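Local coordinates for protein ribosomal RNA small subunit methyltransferase Nep1 (Archaeoglobus fulgidus, PDB 3O7B) that probably methylates N1 of a specific pseudouridine in 16S rRNA during ribosome biogenesis, using S-adenosylmethionine as methyl donor and working as a homodimer, at residues A[43-48]-A[60-65]; A[51-56]-A[68-73]; A[136-139]-A[144-147]. All coordinates share one frame; numbering follows the deposited sequence. Where two conformers were deposited one is given.

Interaction 1 of 3, residues A[43-48]-A[60-65]; sequences KIRGHP and RPEKIL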
loop_
_atom_site.group_PDB
_atom_site.type_symbol
_atom_site.label_atom_id
_atom_site.label_comp_id
_atom_site.label_asym_id
_atom_site.label_seq_id
_atom_site.Cartn_x
_atom_site.Cartn_y
_atom_site.Cartn_z
ATOM N N LYS A 43 21.883 19.696 7.667
ATOM C CA LYS A 43 23.308 19.372 7.620
ATOM C C LYS A 43 23.745 18.504 6.438
ATOM O O LYS A 43 24.941 18.332 6.204
ATOM C CB LYS A 43 23.744 18.736 8.941
ATOM C CG LYS A 43 23.168 17.354 9.208
ATOM C CD LYS A 43 23.709 16.785 10.509
ATOM C CE LYS A 43 23.594 15.271 10.557
ATOM N NZ LYS A 43 24.356 14.710 11.710
ATOM N N ILE A 44 22.787 17.954 5.695
ATOM C CA ILE A 44 23.118 17.129 4.528
ATOM C C ILE A 44 22.671 17.757 3.200
ATOM O O ILE A 44 22.808 17.149 2.137
ATOM C CB ILE A 44 22.587 15.660 4.669
ATOM C CG1 ILE A 44 21.047 15.612 4.629
ATOM C CG2 ILE A 44 23.154 14.991 5.928
ATOM C CD1 ILE A 44 20.480 14.231 4.353
ATOM N N ARG A 45 22.172 18.989 3.267
ATOM C CA ARG A 45 21.625 19.678 2.088
ATOM C C ARG A 45 22.654 20.009 1.005
ATOM O O ARG A 45 22.290 20.253 -0.151
ATOM C CB ARG A 45 20.843 20.929 2.502
ATOM C CG ARG A 45 19.532 20.595 3.185
ATOM C CD ARG A 45 18.782 21.818 3.674
ATOM N NE ARG A 45 17.684 21.429 4.561
ATOM C CZ ARG A 45 17.080 22.236 5.431
ATOM N NH1 ARG A 45 17.451 23.508 5.547
ATOM N NH2 ARG A 45 16.102 21.768 6.191
ATOM N N GLY A 46 23.930 20.009 1.385
ATOM C CA GLY A 46 25.027 20.284 0.459
ATOM C C GLY A 46 25.648 19.047 -0.162
ATOM O O GLY A 46 26.507 19.156 -1.036
ATOM N N HIS A 47 25.221 17.866 0.286
ATOM C CA HIS A 47 25.703 16.603 -0.284
ATOM C C HIS A 47 25.303 16.475 -1.759
ATOM O O HIS A 47 24.185 16.827 -2.127
ATOM C CB HIS A 47 25.169 15.417 0.525
ATOM C CG HIS A 47 25.795 14.105 0.167
ATOM N ND1 HIS A 47 25.444 13.396 -0.962
ATOM C CD2 HIS A 47 26.738 13.363 0.798
ATOM C CE1 HIS A 47 26.147 12.278 -1.017
ATOM N NE2 HIS A 47 26.941 12.236 0.038
ATOM N N PRO A 48 26.233 16.004 -2.614
ATOM C CA PRO A 48 25.987 15.806 -4.048
ATOM C C PRO A 48 24.722 15.021 -4.419
ATOM O O PRO A 48 24.076 15.354 -5.407
ATOM C CB PRO A 48 27.240 15.045 -4.523
ATOM C CG PRO A 48 27.982 14.664 -3.278
ATOM C CD PRO A 48 27.628 15.684 -2.266
ATOM N N ARG A 60 14.542 23.616 -4.183
ATOM C CA ARG A 60 15.603 23.659 -3.179
ATOM C C ARG A 60 15.569 22.435 -2.257
ATOM O O ARG A 60 14.489 21.963 -1.913
ATOM C CB ARG A 60 15.486 24.940 -2.344
ATOM C CG ARG A 60 15.443 26.222 -3.172
ATOM C CD ARG A 60 15.828 27.448 -2.347
ATOM N NE ARG A 60 14.840 27.796 -1.320
ATOM C CZ ARG A 60 13.696 28.439 -1.556
ATOM N NH1 ARG A 60 13.361 28.796 -2.792
ATOM N NH2 ARG A 60 12.875 28.718 -0.551
ATOM N N PRO A 61 16.750 21.918 -1.859
ATOM C CA PRO A 61 16.836 20.782 -0.928
ATOM C C PRO A 61 15.958 20.901 0.312
ATOM O O PRO A 61 15.378 19.907 0.757
ATOM C CB PRO A 61 18.313 20.777 -0.529
ATOM C CG PRO A 61 19.002 21.284 -1.736
ATOM C CD PRO A 61 18.092 22.343 -2.308
ATOM N N GLU A 62 15.840 22.109 0.859
ATOM C CA GLU A 62 15.084 22.326 2.094
ATOM C C GLU A 62 13.581 22.075 1.949
ATOM O O GLU A 62 12.873 21.956 2.956
ATOM C CB GLU A 62 15.338 23.736 2.647
ATOM C CG GLU A 62 14.823 24.887 1.788
ATOM C CD GLU A 62 14.892 26.233 2.513
ATOM O OE1 GLU A 62 14.529 27.262 1.902
ATOM O OE2 GLU A 62 15.296 26.258 3.699
ATOM N N LYS A 63 13.112 22.010 0.701
ATOM C CA LYS A 63 11.694 21.786 0.396
ATOM C C LYS A 63 11.362 20.324 0.052
ATOM O O LYS A 63 10.192 19.979 -0.151
ATOM C CB LYS A 63 11.260 22.680 -0.772
ATOM C CG LYS A 63 11.597 24.163 -0.616
ATOM C CD LYS A 63 10.885 24.775 0.572
ATOM C CE LYS A 63 11.040 26.292 0.584
ATOM N NZ LYS A 63 10.260 26.928 -0.504
ATOM N N ILE A 64 12.388 19.484 -0.016
ATOM C CA ILE A 64 12.240 18.114 -0.527
ATOM C C ILE A 64 12.098 17.121 0.625
ATOM O O ILE A 64 12.784 17.223 1.653
ATOM C CB ILE A 64 13.431 17.747 -1.431
ATOM C CG1 ILE A 64 13.408 18.616 -2.698
ATOM C CG2 ILE A 64 13.416 16.252 -1.808
ATOM C CD1 ILE A 64 14.685 18.551 -3.525
ATOM N N LEU A 65 11.173 16.173 0.454
ATOM C CA LEU A 65 10.964 15.119 1.441
ATOM C C LEU A 65 12.123 14.120 1.392
ATOM O O LEU A 65 12.562 13.694 0.315
ATOM C CB LEU A 65 9.639 14.396 1.163
ATOM C CG LEU A 65 8.946 13.672 2.319
ATOM C CD1 LEU A 65 8.343 14.646 3.352
ATOM C CD2 LEU A 65 7.844 12.786 1.747
#
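The long side chain of Arg-45 reaches across to the short 3-10 turn at 61-63 and meets it first through carbon. Its CG lies 3.9 Å from CB of Pro-61, whose CG in turn rests 3.8 Å from the Arg-45 carbonyl O. Farther out, one face of the guanidinium settles on Glu-62, with NH1 and CZ of Arg-45 each 3.6 Å from its CB. With CG anti to the carbonyl carbon (chi1 -71°) and the chain extended as far as NE, the arginine spans both residues.

The Arg-45 to Glu-62 ion pair is long, 4.0 Å from NH1 to OE2; the oxygen stands well out of the guanidinium plane, and no N-H points at it. The N-H of Arg-45 NE goes instead to the backbone O of Ile-40. Glu-62 is held by its own segment: Arg-60 grips OE1 side-on, its NE and NH2 both 3.3 Å from that one oxygen. Pro-61, a rigid opening residue for the turn, also packs on Val-50 and Ala-54 of helix 48-57. The contact thus joins the loop before this helix to the turn after it.

Chemically, aliphatic packing is paired with a diffuse charge network, in which Glu-62 probably offsets two arginines while bonding directly to just one.

Interaction 2 of 3, residues A[51-56]-A[68-73]; sequences RADAIR and DSKHHT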
loop_
_atom_site.group_PDB
_atom_site.type_symbol
_atom_site.label_atom_id
_atom_site.label_comp_id
_atom_site.label_asym_id
_atom_site.label_seq_id
_atom_site.Cartn_x
_atom_site.Cartn_y
_atom_site.Cartn_z
ATOM N N ARG A 51 21.968 17.567 -3.876
ATOM C CA ARG A 51 22.035 18.594 -4.917
ATOM C C ARG A 51 21.567 18.057 -6.272
ATOM O O ARG A 51 20.882 18.759 -7.018
ATOM C CB ARG A 51 23.445 19.189 -5.017
ATOM C CG ARG A 51 23.742 20.262 -3.970
ATOM C CD ARG A 51 25.057 20.992 -4.256
ATOM N NE ARG A 51 25.028 21.721 -5.528
ATOM C CZ ARG A 51 24.772 23.022 -5.653
ATOM N NH1 ARG A 51 24.524 23.771 -4.586
ATOM N NH2 ARG A 51 24.769 23.578 -6.856
ATOM N N ALA A 52 21.923 16.808 -6.571
ATOM C CA ALA A 52 21.486 16.149 -7.807
ATOM C C ALA A 52 19.963 15.980 -7.850
ATOM O O ALA A 52 19.331 16.254 -8.871
ATOM C CB ALA A 52 22.169 14.800 -7.962
ATOM N N ASP A 53 19.377 15.544 -6.735
ATOM C CA ASP A 53 17.925 15.396 -6.668
ATOM C C ASP A 53 17.218 16.743 -6.777
ATOM O O ASP A 53 16.176 16.843 -7.419
ATOM C CB ASP A 53 17.492 14.669 -5.390
ATOM C CG ASP A 53 16.041 14.195 -5.455
ATOM O OD1 ASP A 53 15.623 13.654 -6.509
ATOM O OD2 ASP A 53 15.317 14.367 -4.454
ATOM N N ALA A 54 17.800 17.772 -6.163
ATOM C CA ALA A 54 17.274 19.132 -6.234
ATOM C C ALA A 54 17.165 19.602 -7.683
ATOM O O ALA A 54 16.144 20.166 -8.082
ATOM C CB ALA A 54 18.146 20.076 -5.425
ATOM N N ILE A 55 18.208 19.346 -8.470
ATOM C CA ILE A 55 18.188 19.646 -9.904
ATOM C C ILE A 55 17.066 18.872 -10.614
ATOM O O ILE A 55 16.262 19.470 -11.331
ATOM C CB ILE A 55 19.568 19.388 -10.568
ATOM C CG1 ILE A 55 20.611 20.366 -10.020
ATOM C CG2 ILE A 55 19.483 19.506 -12.100
ATOM C CD1 ILE A 55 22.049 19.876 -10.156
ATOM N N ARG A 56 16.993 17.560 -10.382
ATOM C CA ARG A 56 15.966 16.718 -11.016
ATOM C C ARG A 56 14.543 17.154 -10.659
ATOM O O ARG A 56 13.655 17.146 -11.520
ATOM C CB ARG A 56 16.168 15.237 -10.676
ATOM N N ASP A 68 15.011 7.626 1.269
ATOM C CA ASP A 68 16.286 6.917 1.171
ATOM C C ASP A 68 16.501 6.125 -0.120
ATOM O O ASP A 68 17.607 5.639 -0.358
ATOM C CB ASP A 68 16.614 6.121 2.447
ATOM C CG ASP A 68 16.055 4.720 2.466
ATOM O OD1 ASP A 68 15.183 4.355 1.639
ATOM O OD2 ASP A 68 16.509 3.963 3.354
ATOM N N SER A 69 15.488 6.053 -0.988
ATOM C CA SER A 69 15.700 5.495 -2.332
ATOM C C SER A 69 16.343 6.524 -3.265
ATOM O O SER A 69 16.799 6.179 -4.372
ATOM C CB SER A 69 14.394 4.946 -2.930
ATOM O OG SER A 69 14.013 3.741 -2.281
ATOM N N LYS A 70 16.376 7.781 -2.824
ATOM C CA LYS A 70 17.026 8.857 -3.571
ATOM C C LYS A 70 18.229 9.438 -2.835
ATOM O O LYS A 70 19.199 9.890 -3.464
ATOM C CB LYS A 70 16.036 9.990 -3.834
ATOM C CG LYS A 70 14.863 9.616 -4.717
ATOM C CD LYS A 70 13.950 10.793 -4.927
ATOM C CE LYS A 70 12.748 10.399 -5.770
ATOM N NZ LYS A 70 11.901 11.591 -6.047
ATOM N N HIS A 71 18.168 9.431 -1.509
ATOM C CA HIS A 71 19.113 10.233 -0.712
ATOM C C HIS A 71 20.047 9.396 0.152
ATOM O O HIS A 71 20.760 9.950 1.003
ATOM C CB HIS A 71 18.355 11.209 0.199
ATOM C CG HIS A 71 17.320 12.038 -0.498
ATOM N ND1 HIS A 71 17.547 12.713 -1.681
ATOM C CD2 HIS A 71 16.035 12.298 -0.160
ATOM C CE1 HIS A 71 16.446 13.358 -2.039
ATOM N NE2 HIS A 71 15.516 13.121 -1.130
ATOM N N HIS A 72 20.042 8.079 -0.040
ATOM C CA HIS A 72 20.801 7.158 0.813
ATOM C C HIS A 72 22.246 7.609 1.082
ATOM O O HIS A 72 22.688 7.645 2.231
ATOM C CB HIS A 72 20.835 5.768 0.185
ATOM C CG HIS A 72 21.658 4.784 0.962
ATOM N ND1 HIS A 72 22.949 4.446 0.611
ATOM C CD2 HIS A 72 21.389 4.102 2.103
ATOM C CE1 HIS A 72 23.429 3.579 1.485
ATOM N NE2 HIS A 72 22.500 3.347 2.396
ATOM N N THR A 73 22.974 7.929 0.021
ATOM C CA THR A 73 24.400 8.247 0.176
ATOM C C THR A 73 24.641 9.533 0.975
ATOM O O THR A 73 25.705 9.696 1.573
ATOM C CB THR A 73 25.138 8.298 -1.169
ATOM O OG1 THR A 73 24.576 9.319 -1.990
ATOM C CG2 THR A 73 25.030 6.967 -1.877
HETATM O O HOH W 1 12.724 13.896 -4.451
HETATM O O HOH W 2 13.659 12.954 -8.038
#
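Asp-53, on helix 48-57, faces Lys-70 and His-71 across the gap to segment 68-73, and water makes the hydrogen bonds between acid and lysine. Two water bridges link the carboxylate to the ammonium. One water donates to Asp-53 OD2 at 2.6 Å and accepts from Lys-70 NZ at 2.9 Å; a second donates to Asp-53 OD1, also at 2.6 Å, and accepts from the same NZ at 3.0 Å. Each carboxylate oxygen thus has its own water, and a single nitrogen feeds both.

The direct charge interaction is looser. Asp-53 OD1 and Lys-70 NZ are 4.3 Å apart, beyond a salt bridge, although their opposite charges should still attract. The acid presents its carboxylate because CG stands anti to the backbone N (chi1 -166°), while the lysine, extended beyond CG, crosses it at about a right angle.

Van der Waals contact completes the pairing. CD of Lys-70 lies 3.7 Å from OD1 of Asp-53, so the methylenes as well as the charge of a lysine are used. The imidazole of His-71 turns an edge to the acid, with CB of Asp-53 in the ring plane, 3.7 Å from CE1. The ring and carboxylate planes are 63° apart. NE2 of this buried histidine has a weak hydrogen bond to Leu-65 O. Were Asp-53 an alanine, both waters would probably lose their carboxylate acceptor and Lys-70 its nearby counter-charge.

Side chain to side chain, His-71 lies about 10 Å from Arg-86, predicted to interact with the substrate rRNA, and Lys-70 about 10 Å from Asp-88, predicted to stabilise Arg-86. At Asp-53 itself, the chemistry implies opposite charges held apart and joined through solvent.

Interaction 3 of 3, residues A[136-139]-A[144-147]; sequences MEKL and RITA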
loop_
_atom_site.group_PDB
_atom_site.type_symbol
_atom_site.label_atom_id
_atom_site.label_comp_id
_atom_site.label_asym_id
_atom_site.label_seq_id
_atom_site.Cartn_x
_atom_site.Cartn_y
_atom_site.Cartn_z
ATOM N N MET A 136 2.935 15.820 0.436
ATOM C CA MET A 136 3.596 15.976 1.736
ATOM C C MET A 136 4.561 17.144 1.739
ATOM O O MET A 136 4.619 17.895 2.725
ATOM C CB MET A 136 4.313 14.692 2.141
ATOM C CG MET A 136 3.384 13.526 2.445
ATOM S SD MET A 136 2.202 13.823 3.777
ATOM C CE MET A 136 0.772 14.378 2.853
ATOM N N GLU A 137 5.301 17.332 0.653
ATOM C CA GLU A 137 6.166 18.524 0.531
ATOM C C GLU A 137 5.352 19.811 0.630
ATOM O O GLU A 137 5.744 20.765 1.339
ATOM C CB GLU A 137 6.976 18.469 -0.761
ATOM C CG GLU A 137 8.033 17.365 -0.690
ATOM C CD GLU A 137 8.695 17.025 -2.015
ATOM O OE1 GLU A 137 8.248 17.547 -3.059
ATOM O OE2 GLU A 137 9.662 16.234 -2.012
ATOM N N LYS A 138 4.215 19.848 -0.052
ATOM C CA LYS A 138 3.340 21.011 0.020
ATOM C C LYS A 138 2.806 21.213 1.443
ATOM O O LYS A 138 2.749 22.342 1.941
ATOM C CB LYS A 138 2.186 20.863 -0.972
ATOM C CG LYS A 138 1.267 22.076 -1.018
ATOM C CD LYS A 138 0.136 21.869 -2.002
ATOM C CE LYS A 138 -0.652 23.161 -2.156
ATOM N NZ LYS A 138 -1.684 23.010 -3.220
ATOM N N LEU A 139 2.416 20.132 2.105
ATOM C CA LEU A 139 1.958 20.206 3.480
ATOM C C LEU A 139 3.030 20.804 4.403
ATOM O O LEU A 139 2.727 21.681 5.228
ATOM C CB LEU A 139 1.531 18.813 3.952
ATOM C CG LEU A 139 1.195 18.717 5.438
ATOM C CD1 LEU A 139 -0.086 19.461 5.774
ATOM C CD2 LEU A 139 1.095 17.257 5.836
ATOM N N ARG A 144 -1.013 23.405 5.829
ATOM C CA ARG A 144 -2.368 22.888 5.711
ATOM C C ARG A 144 -2.778 22.714 4.258
ATOM O O ARG A 144 -2.428 23.532 3.393
ATOM C CB ARG A 144 -3.380 23.805 6.390
ATOM C CG ARG A 144 -3.324 25.260 5.916
ATOM C CD ARG A 144 -4.637 26.006 6.143
ATOM N NE ARG A 144 -5.337 25.586 7.359
ATOM C CZ ARG A 144 -6.653 25.675 7.551
ATOM N NH1 ARG A 144 -7.442 26.188 6.612
ATOM N NH2 ARG A 144 -7.182 25.262 8.695
ATOM N N ILE A 145 -3.554 21.659 4.026
ATOM C CA ILE A 145 -4.102 21.326 2.702
ATOM C C ILE A 145 -5.606 21.464 2.846
ATOM O O ILE A 145 -6.194 20.934 3.787
ATOM C CB ILE A 145 -3.719 19.870 2.303
ATOM C CG1 ILE A 145 -2.181 19.698 2.189
ATOM C CG2 ILE A 145 -4.447 19.418 0.994
ATOM C CD1 ILE A 145 -1.463 20.531 1.118
ATOM N N THR A 146 -6.258 22.187 1.921
ATOM C CA THR A 146 -7.673 22.500 2.086
ATOM C C THR A 146 -8.512 22.213 0.839
ATOM O O THR A 146 -7.986 22.268 -0.300
ATOM C CB THR A 146 -7.907 23.992 2.445
ATOM O OG1 THR A 146 -7.579 24.803 1.307
ATOM C CG2 THR A 146 -7.084 24.424 3.652
ATOM N N ALA A 147 -9.783 21.920 1.076
ATOM C CA ALA A 147 -10.807 21.863 0.029
ATOM C C ALA A 147 -11.645 23.127 0.242
ATOM O O ALA A 147 -12.654 23.123 0.950
ATOM C CB ALA A 147 -11.643 20.630 0.172
#
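Lys-138 and Leu-139, near the end of helix 129-142, receive Ile-145 of the edge strand 144-147. Before them in sequence, Met-136 and Glu-137 turn to other neighbours. Met-136 packs on Leu-37 and Leu-65, and Glu-137 forms salt bridges with Arg-57 and Lys-59.

Lys-138 contributes the aliphatic part of its chain. Its CG is anti to the backbone N (chi1 -177°) and the remainder is extended, which lays the methylenes beside Ile-145: CD1 of the isoleucine is 3.8 Å from both CG and CD of Lys-138. A lysine suits this exposed flank, since its carbons can pack while the ammonium continues beyond them.

Leu-139 is the buried member. Its backbone N lies 4.0 Å from CD1 of Ile-145, so the isoleucine tip rests against the helix backbone as well as beside Lys-138. The leucine methyl CD1 approaches the start of the strand, 4.1 Å from the backbone N of Arg-144, and meets CG1 of Ile-145 at 4.2 Å. Arg-144 thus takes part through its main chain; its guanidinium serves the sheet instead, with NE in a salt bridge to Glu-154. The branched, apolar Ile-145 suits a strand that meets a helix: its CG1 arm stands anti to the carbonyl carbon (chi1 -62°), and CD1 at the end of that arm meets the helix.

Leu-139 and Ile-145 both also touch Ile-153 of the adjoining antiparallel strand 150-156, and Leu-139 reaches Phe-155 there. A helix that runs through a tight connection into a strand and packs back on the same sheet is typical of layered alpha/beta folds, here at the outermost strand of the methyltransferase's mixed sheet.

In the fold
Interactions 1 and 2 are neighbours, their centres 8 Å apart, and their segments alternate along the chain: 43-48, 51-56, 60-65, 68-73. Interaction 1 joins the loops before and after helix 48-57, interaction 2 sets that helix against the short helix 68-71, and they touch where Ile-64 packs against Asp-53 and Ala-54. Interaction 3 comes later in the chain, on helix 129-142 and the edge strand 144-147, its centre 20 Å from that of interaction 1 and 22 Å from that of interaction 2. A junction nevertheless links it to interaction 1: Leu-65 N probably hydrogen-bonds to Glu-137 OE2, and Leu-65 packs on Met-136. Segment 60-65 therefore joins the small helical region to the sheet-based methyltransferase core.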